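Local structure of EmGH1 (Erythrobacter marinus, 5Z87) at residues Leu277-Gly282 / Pro288-Thr293; Val299-Trp304 / Gly341-Leu346; Arg318-His321 / Gly325-Gly328. The protein probably hydrolyses beta-glucosidic linkages as a family 3 glycoside hydrolase. All blocks are in the same frame, centred on the assembly; numbering follows the deposited sequence.

Interaction 1. Residues Leu277-Gly282 / Pro288-Thr293; sequences LMASHG and PAHADT
The methyl group of A279 sits squarely over the centre of the H290 imidazole, CB lying 3.5 Å from the ring centroid and only 12° off the ring normal. This is a CH-pi contact, and it suits alanine because a single methyl lets the ring lie close against the backbone. The edge of the same ring does the polar work: ND1 of H290 donates to O of S280 at 2.8 Å, a weak bond because its N-H...O angle is only 127°. H290 has CG anti to its carbonyl carbon (chi1 -79°), which swings the imidazole back across the chain toward the 277-282 segment. Water 1, also in the ring plane, lies 2.9 Å from ND1 of H290 and accepts from the backbone N of H290. NE2 of H290 is held by the backbone N of D313, so both ring nitrogens have partners and the plane is fixed. One residue earlier, N of A289 gives a nearly straight bond of 2.9 Å to O of G282, while CB of A289 meets CB of S280 at 3.9 Å. OG of S280, anti to the backbone N, accepts instead from N of G282 at 3.1 Å, which makes an ST turn. H281 points off the contact into the ligand pocket, tied to D316 and stacked on F247. The contact follows barrel strand 276-279, which lies between parallel strands 229-235 and 309-311, and it leads into helix 293-303, whose N-cap is D292.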
loop_
_atom_site.group_PDB
_atom_site.type_symbol
_atom_site.label_atom_id
_atom_site.label_comp_id
_atom_site.label_asym_id
_atom_site.label_seq_id
_atom_site.Cartn_x
_atom_site.Cartn_y
_atom_site.Cartn_z
ATOM N N LEU A 277 -0.103 7.383 -27.038
ATOM C CA LEU A 277 -0.217 7.134 -25.606
ATOM C C LEU A 277 -0.921 5.802 -25.438
ATOM O O LEU A 277 -1.880 5.520 -26.168
ATOM C CB LEU A 277 -1.000 8.249 -24.903
ATOM C CG LEU A 277 -1.379 8.028 -23.430
ATOM C CD1 LEU A 277 -1.246 9.340 -22.685
ATOM C CD2 LEU A 277 -2.799 7.494 -23.293
ATOM N N MET A 278 -0.450 4.987 -24.488
ATOM C CA MET A 278 -1.080 3.699 -24.183
ATOM C C MET A 278 -1.658 3.699 -22.767
ATOM O O MET A 278 -1.046 4.230 -21.838
ATOM C CB MET A 278 -0.083 2.544 -24.336
ATOM C CG MET A 278 -0.650 1.169 -23.997
ATOM S SD MET A 278 0.623 -0.119 -24.082
ATOM C CE MET A 278 0.856 -0.289 -25.842
ATOM N N ALA A 279 -2.837 3.100 -22.607
ATOM C CA ALA A 279 -3.539 3.061 -21.332
ATOM C C ALA A 279 -3.076 1.864 -20.501
ATOM O O ALA A 279 -2.366 0.979 -20.981
ATOM C CB ALA A 279 -5.055 3.006 -21.548
ATOM N N SER A 280 -3.526 1.825 -19.250
ATOM C CA SER A 280 -3.043 0.881 -18.249
ATOM C C SER A 280 -3.962 -0.332 -18.082
ATOM O O SER A 280 -5.185 -0.234 -18.203
ATOM C CB SER A 280 -2.885 1.606 -16.905
ATOM O OG SER A 280 -2.741 0.693 -15.830
ATOM N N HIS A 281 -3.346 -1.480 -17.763
ATOM C CA HIS A 281 -4.089 -2.691 -17.403
ATOM C C HIS A 281 -5.112 -2.433 -16.307
ATOM O O HIS A 281 -6.177 -3.064 -16.269
ATOM C CB HIS A 281 -3.140 -3.779 -16.867
ATOM C CG HIS A 281 -2.286 -4.452 -17.896
ATOM N ND1 HIS A 281 -2.623 -4.518 -19.231
ATOM C CD2 HIS A 281 -1.119 -5.133 -17.768
ATOM C CE1 HIS A 281 -1.690 -5.190 -19.885
ATOM N NE2 HIS A 281 -0.764 -5.573 -19.021
ATOM N N GLY A 282 -4.767 -1.572 -15.355
ATOM C CA GLY A 282 -5.379 -1.595 -14.046
ATOM C C GLY A 282 -6.599 -0.704 -13.916
ATOM O O GLY A 282 -7.081 -0.099 -14.874
ATOM N N PRO A 288 -11.672 0.905 -14.663
ATOM C CA PRO A 288 -10.578 0.493 -15.550
ATOM C C PRO A 288 -10.057 1.683 -16.330
ATOM O O PRO A 288 -10.835 2.487 -16.842
ATOM C CB PRO A 288 -11.239 -0.540 -16.473
ATOM C CG PRO A 288 -12.522 -0.940 -15.770
ATOM C CD PRO A 288 -12.945 0.250 -14.994
ATOM N N ALA A 289 -8.723 1.807 -16.390
ATOM C CA ALA A 289 -8.106 2.911 -17.119
ATOM C C ALA A 289 -8.558 2.941 -18.576
ATOM O O ALA A 289 -8.756 4.018 -19.148
ATOM C CB ALA A 289 -6.581 2.818 -17.045
ATOM N N HIS A 290 -8.718 1.770 -19.198
ATOM C CA HIS A 290 -9.183 1.711 -20.581
ATOM C C HIS A 290 -10.637 2.141 -20.734
ATOM O O HIS A 290 -11.099 2.281 -21.870
ATOM C CB HIS A 290 -8.997 0.299 -21.140
ATOM C CG HIS A 290 -7.592 0.000 -21.555
ATOM N ND1 HIS A 290 -6.591 -0.277 -20.646
ATOM C CD2 HIS A 290 -7.008 -0.027 -22.781
ATOM C CE1 HIS A 290 -5.452 -0.471 -21.296
ATOM N NE2 HIS A 290 -5.680 -0.330 -22.592
ATOM N N ALA A 291 -11.360 2.352 -19.627
ATOM C CA ALA A 291 -12.710 2.917 -19.640
ATOM C C ALA A 291 -12.807 4.193 -18.812
ATOM O O ALA A 291 -13.905 4.580 -18.409
ATOM C CB ALA A 291 -13.739 1.902 -19.131
ATOM N N ASP A 292 -11.685 4.866 -18.562
ATOM C CA ASP A 292 -11.636 6.012 -17.657
ATOM C C ASP A 292 -11.796 7.294 -18.474
ATOM O O ASP A 292 -10.818 7.904 -18.918
ATOM C CB ASP A 292 -10.335 5.991 -16.858
ATOM C CG ASP A 292 -10.348 6.947 -15.678
ATOM O OD1 ASP A 292 -11.025 8.001 -15.756
ATOM O OD2 ASP A 292 -9.668 6.652 -14.664
ATOM N N THR A 293 -13.053 7.722 -18.645
ATOM C CA THR A 293 -13.344 8.909 -19.451
ATOM C C THR A 293 -12.688 10.146 -18.867
ATOM O O THR A 293 -12.189 10.997 -19.607
ATOM C CB THR A 293 -14.858 9.138 -19.559
ATOM O OG1 THR A 293 -15.495 7.995 -20.144
ATOM C CG2 THR A 293 -15.148 10.364 -20.418
HETATM O O HOH W 1 -7.980 -0.876 -18.116
#

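Interaction 2. Residues Val299-Trp304 / Gly341-Leu346; sequences VLRDDW and GVDIEL
R301 reaches from its helix to D343, and the charged pair is the direct link between the two segments. NH1 of R301 and OD2 of D343 form a salt bridge of 2.9 Å, the carboxylate oxygen lying near the guanidinium plane at its edge, although the two flat groups are turned 58° against each other. Arginine suits the place by its length: its chain bends at chi2 (-55°) and then runs extended to bring the guanidinium across. The short aspartate comes from the opposite direction, needing only one methylene to present its oxygen.

Among the hydrogen bonds, one passes through solvent. Water 2, in the guanidinium plane, accepts from NE of R301 at 3.1 Å and donates to O of G341 at 2.7 Å. G341 follows helix 330-340 with a phi of 133°, backbone angles at which any side chain would press on the preceding carbonyl oxygen. The other guanidinium nitrogens turn to carbonyls of the loop after helix 293-303, NH2 to F306 and NH1 to G308 as well.

D343 is gripped on both oxygens: OD2 also accepts from N of V310, on barrel strand 309-311, and OD1 makes a salt bridge to R375. With two arginines around it, this buried carboxylate probably stays ionised, and its charge would in turn ease the closeness of R301 and R375.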
loop_
_atom_site.group_PDB
_atom_site.type_symbol
_atom_site.label_atom_id
_atom_site.label_comp_id
_atom_site.label_asym_id
_atom_site.label_seq_id
_atom_site.Cartn_x
_atom_site.Cartn_y
_atom_site.Cartn_z
ATOM N N VAL A 299 -8.938 14.932 -19.003
ATOM C CA VAL A 299 -7.564 15.362 -18.767
ATOM C C VAL A 299 -6.767 15.370 -20.067
ATOM O O VAL A 299 -6.118 16.363 -20.411
ATOM C CB VAL A 299 -6.898 14.462 -17.712
ATOM C CG1 VAL A 299 -5.395 14.633 -17.755
ATOM C CG2 VAL A 299 -7.443 14.776 -16.317
ATOM N N LEU A 300 -6.800 14.259 -20.799
ATOM C CA LEU A 300 -5.873 14.084 -21.909
ATOM C C LEU A 300 -6.275 14.948 -23.101
ATOM O O LEU A 300 -5.442 15.666 -23.658
ATOM C CB LEU A 300 -5.800 12.610 -22.289
ATOM C CG LEU A 300 -4.841 12.182 -23.402
ATOM C CD1 LEU A 300 -3.404 12.562 -23.101
ATOM C CD2 LEU A 300 -4.979 10.693 -23.592
ATOM N N ARG A 301 -7.560 14.924 -23.472
ATOM C CA ARG A 301 -8.057 15.724 -24.591
ATOM C C ARG A 301 -8.347 17.164 -24.180
ATOM O O ARG A 301 -7.808 18.105 -24.770
ATOM C CB ARG A 301 -9.315 15.080 -25.186
ATOM C CG ARG A 301 -9.084 13.685 -25.726
ATOM C CD ARG A 301 -7.961 13.655 -26.749
ATOM N NE ARG A 301 -7.691 12.289 -27.206
ATOM C CZ ARG A 301 -6.892 11.977 -28.220
ATOM N NH1 ARG A 301 -6.731 10.699 -28.539
ATOM N NH2 ARG A 301 -6.255 12.935 -28.909
ATOM N N ASP A 302 -9.196 17.357 -23.167
ATOM C CA ASP A 302 -9.678 18.700 -22.849
ATOM C C ASP A 302 -8.632 19.517 -22.103
ATOM O O ASP A 302 -8.352 20.658 -22.476
ATOM C CB ASP A 302 -10.975 18.633 -22.028
ATOM C CG ASP A 302 -12.142 18.029 -22.802
ATOM O OD1 ASP A 302 -12.023 17.834 -24.034
ATOM O OD2 ASP A 302 -13.180 17.740 -22.166
ATOM N N ASP A 303 -8.059 18.970 -21.028
ATOM C CA ASP A 303 -7.116 19.760 -20.235
ATOM C C ASP A 303 -5.793 19.943 -20.969
ATOM O O ASP A 303 -5.235 21.042 -20.990
ATOM C CB ASP A 303 -6.850 19.100 -18.879
ATOM C CG ASP A 303 -8.004 19.235 -17.898
ATOM O OD1 ASP A 303 -9.014 19.912 -18.187
ATOM O OD2 ASP A 303 -7.879 18.647 -16.805
ATOM N N TRP A 304 -5.256 18.869 -21.548
ATOM C CA TRP A 304 -3.912 18.915 -22.117
ATOM C C TRP A 304 -3.883 19.178 -23.614
ATOM O O TRP A 304 -2.814 19.502 -24.138
ATOM C CB TRP A 304 -3.160 17.601 -21.866
ATOM C CG TRP A 304 -2.902 17.282 -20.417
ATOM C CD1 TRP A 304 -3.147 18.077 -19.327
ATOM C CD2 TRP A 304 -2.350 16.066 -19.911
ATOM N NE1 TRP A 304 -2.777 17.425 -18.172
ATOM C CE2 TRP A 304 -2.281 16.190 -18.503
ATOM C CE3 TRP A 304 -1.900 14.887 -20.511
ATOM C CZ2 TRP A 304 -1.789 15.169 -17.685
ATOM C CZ3 TRP A 304 -1.411 13.870 -19.699
ATOM C CH2 TRP A 304 -1.362 14.022 -18.297
ATOM N N GLY A 341 -12.260 6.954 -25.020
ATOM C CA GLY A 341 -11.203 7.627 -25.738
ATOM C C GLY A 341 -10.033 6.763 -26.171
ATOM O O GLY A 341 -8.968 7.299 -26.491
ATOM N N VAL A 342 -10.202 5.442 -26.178
ATOM C CA VAL A 342 -9.236 4.549 -26.812
ATOM C C VAL A 342 -9.503 4.535 -28.318
ATOM O O VAL A 342 -10.598 4.168 -28.758
ATOM C CB VAL A 342 -9.323 3.129 -26.239
ATOM C CG1 VAL A 342 -8.313 2.237 -26.941
ATOM C CG2 VAL A 342 -9.126 3.127 -24.715
ATOM N N ASP A 343 -8.492 4.899 -29.108
ATOM C CA ASP A 343 -8.645 5.061 -30.550
ATOM C C ASP A 343 -8.313 3.798 -31.331
ATOM O O ASP A 343 -8.986 3.504 -32.322
ATOM C CB ASP A 343 -7.761 6.210 -31.055
ATOM C CG ASP A 343 -8.084 7.521 -30.389
ATOM O OD1 ASP A 343 -9.292 7.848 -30.301
ATOM O OD2 ASP A 343 -7.140 8.222 -29.950
ATOM N N ILE A 344 -7.290 3.045 -30.926
ATOM C CA ILE A 344 -6.876 1.862 -31.663
ATOM C C ILE A 344 -6.630 0.726 -30.680
ATOM O O ILE A 344 -5.996 0.919 -29.637
ATOM C CB ILE A 344 -5.634 2.136 -32.542
ATOM C CG1 ILE A 344 -5.158 0.851 -33.216
ATOM C CG2 ILE A 344 -4.528 2.774 -31.748
ATOM C CD1 ILE A 344 -4.298 1.096 -34.443
ATOM N N GLU A 345 -7.148 -0.452 -31.007
ATOM C CA GLU A 345 -7.111 -1.601 -30.125
ATOM C C GLU A 345 -5.938 -2.502 -30.499
ATOM O O GLU A 345 -5.869 -3.024 -31.615
ATOM C CB GLU A 345 -8.421 -2.377 -30.191
ATOM C CG GLU A 345 -8.343 -3.681 -29.464
ATOM C CD GLU A 345 -9.573 -4.507 -29.665
ATOM O OE1 GLU A 345 -10.065 -5.091 -28.678
ATOM O OE2 GLU A 345 -10.064 -4.550 -30.813
ATOM N N LEU A 346 -5.017 -2.665 -29.563
ATOM C CA LEU A 346 -3.921 -3.613 -29.688
ATOM C C LEU A 346 -4.437 -4.971 -29.230
ATOM O O LEU A 346 -4.621 -5.208 -28.033
ATOM C CB LEU A 346 -2.734 -3.141 -28.860
ATOM C CG LEU A 346 -1.590 -4.131 -28.723
ATOM C CD1 LEU A 346 -0.931 -4.375 -30.074
ATOM C CD2 LEU A 346 -0.588 -3.585 -27.706
HETATM O O HOH W 2 -8.932 9.835 -25.709
#

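Interaction 3. Residues Arg318-His321 / Gly325-Gly328; sequences RRIH and GVAG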
loop_
_atom_site.group_PDB
_atom_site.type_symbol
_atom_site.label_atom_id
_atom_site.label_comp_id
_atom_site.label_asym_id
_atom_site.label_seq_id
_atom_site.Cartn_x
_atom_site.Cartn_y
_atom_site.Cartn_z
ATOM N N ARG A 318 -11.178 -5.710 -24.423
ATOM C CA ARG A 318 -11.959 -6.883 -24.041
ATOM C C ARG A 318 -11.949 -7.110 -22.528
ATOM O O ARG A 318 -12.951 -7.538 -21.951
ATOM C CB ARG A 318 -11.418 -8.125 -24.753
ATOM C CG ARG A 318 -12.269 -9.362 -24.508
ATOM C CD ARG A 318 -11.569 -10.633 -24.951
ATOM N NE ARG A 318 -10.737 -10.380 -26.119
ATOM C CZ ARG A 318 -11.157 -10.502 -27.373
ATOM N NH1 ARG A 318 -12.401 -10.890 -27.630
ATOM N NH2 ARG A 318 -10.325 -10.247 -28.364
ATOM N N ARG A 319 -10.821 -6.833 -21.869
ATOM C CA ARG A 319 -10.702 -7.146 -20.451
ATOM C C ARG A 319 -11.486 -6.194 -19.562
ATOM O O ARG A 319 -11.641 -6.493 -18.374
ATOM C CB ARG A 319 -9.238 -7.150 -20.035
ATOM C CG ARG A 319 -8.474 -8.362 -20.526
ATOM C CD ARG A 319 -7.008 -8.138 -20.351
ATOM N NE ARG A 319 -6.222 -9.112 -21.085
ATOM C CZ ARG A 319 -4.910 -9.006 -21.240
ATOM N NH1 ARG A 319 -4.270 -7.974 -20.703
ATOM N NH2 ARG A 319 -4.238 -9.921 -21.929
ATOM N N ILE A 320 -11.968 -5.065 -20.098
ATOM C CA ILE A 320 -12.969 -4.274 -19.392
ATOM C C ILE A 320 -14.115 -5.167 -18.957
ATOM O O ILE A 320 -14.691 -4.995 -17.875
ATOM C CB ILE A 320 -13.485 -3.129 -20.280
ATOM C CG1 ILE A 320 -12.360 -2.176 -20.689
ATOM C CG2 ILE A 320 -14.610 -2.353 -19.576
ATOM C CD1 ILE A 320 -12.828 -1.229 -21.813
ATOM N N HIS A 321 -14.465 -6.130 -19.806
ATOM C CA HIS A 321 -15.486 -7.120 -19.526
ATOM C C HIS A 321 -14.904 -8.346 -18.835
ATOM O O HIS A 321 -15.352 -8.713 -17.745
ATOM C CB HIS A 321 -16.183 -7.542 -20.823
ATOM C CG HIS A 321 -16.972 -8.807 -20.689
ATOM N ND1 HIS A 321 -18.083 -8.909 -19.876
ATOM C CD2 HIS A 321 -16.789 -10.035 -21.233
ATOM C CE1 HIS A 321 -18.561 -10.140 -19.940
ATOM N NE2 HIS A 321 -17.791 -10.844 -20.750
ATOM N N GLY A 325 -14.790 -7.052 -15.066
ATOM C CA GLY A 325 -16.208 -7.226 -14.794
ATOM C C GLY A 325 -16.986 -5.931 -14.789
ATOM O O GLY A 325 -17.964 -5.800 -14.046
ATOM N N VAL A 326 -16.577 -4.963 -15.601
ATOM C CA VAL A 326 -17.258 -3.683 -15.674
ATOM C C VAL A 326 -18.185 -3.614 -16.882
ATOM O O VAL A 326 -19.310 -3.130 -16.767
ATOM C CB VAL A 326 -16.231 -2.533 -15.667
ATOM C CG1 VAL A 326 -16.883 -1.196 -16.061
ATOM C CG2 VAL A 326 -15.598 -2.432 -14.285
ATOM N N ALA A 327 -17.749 -4.126 -18.031
ATOM C CA ALA A 327 -18.608 -4.246 -19.196
ATOM C C ALA A 327 -19.351 -5.575 -19.159
ATOM O O ALA A 327 -18.777 -6.613 -18.817
ATOM C CB ALA A 327 -17.790 -4.138 -20.487
ATOM N N GLY A 328 -20.632 -5.540 -19.534
ATOM C CA GLY A 328 -21.448 -6.738 -19.513
ATOM C C GLY A 328 -21.162 -7.709 -20.635
ATOM O O GLY A 328 -21.547 -8.880 -20.540
#
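H321 lays its imidazole along the returning chain at A327, and ND1 donates to O of A327 in a short bond of 2.6 Å and 159°. The acceptor lies almost exactly in the ring plane, but the ring nitrogen stands above the carbonyl plane of A327. Rotation about chi1 to 164° places CG opposite the backbone N, and chi2 of 65° then turns the ND1 edge to the carbonyl; CE1 of the same ring comes within 3.3 Å of O of G328. Histidine suits the place because its ND1 is near enough to its own backbone to close so tight a loop. I320 branches two ways: CG2 packs on CB of A327 at 3.8 Å, a spot where the small alanine fits, while the CG1 arm leads away from the 325-328 segment.

The chain folds back on the end of helix 319-322, in the loop region that joins barrel strand 309-311 to helix 330-340, G325 being the first residue to leave helical angles, with positive phi as glycine readily allows. O of I320 collects two backbone bonds, from N of V326 at 3.0 Å and from N of A327 at 3.2 Å. G325 makes a weak bond through its N to O of H321. Replacing H321 by a leucine would probably leave O of A327 without its ring donor and the 327-328 backbone less firmly tied to the helix. In the second subunit, I715 packs on H321 and S717 on V326, while G325 bonds there through its backbone.

Overall arrangement
Interaction 1 is the hub: its centre is about 9 Å from that of interaction 2 and about 12 Å from that of interaction 3. The centres of interactions 2 and 3 are about 19 Å apart, and their nearest atoms, about 4 Å apart, do not touch. L277 of interaction 1 packs on L300 (CD2 to CD2, 3.9 Å), and M278 on L346; CG of P288 meets CG2 of V326 at 3.7 Å. The side chain of H281 is about 3 Å from a bound DTT, probably a crystallisation additive, and R319 of interaction 3 packs on that histidine. Interaction 2 joins helix 293-303 to the segment before strand 345-346, and its L346 touches W314 and F178 of the pocket.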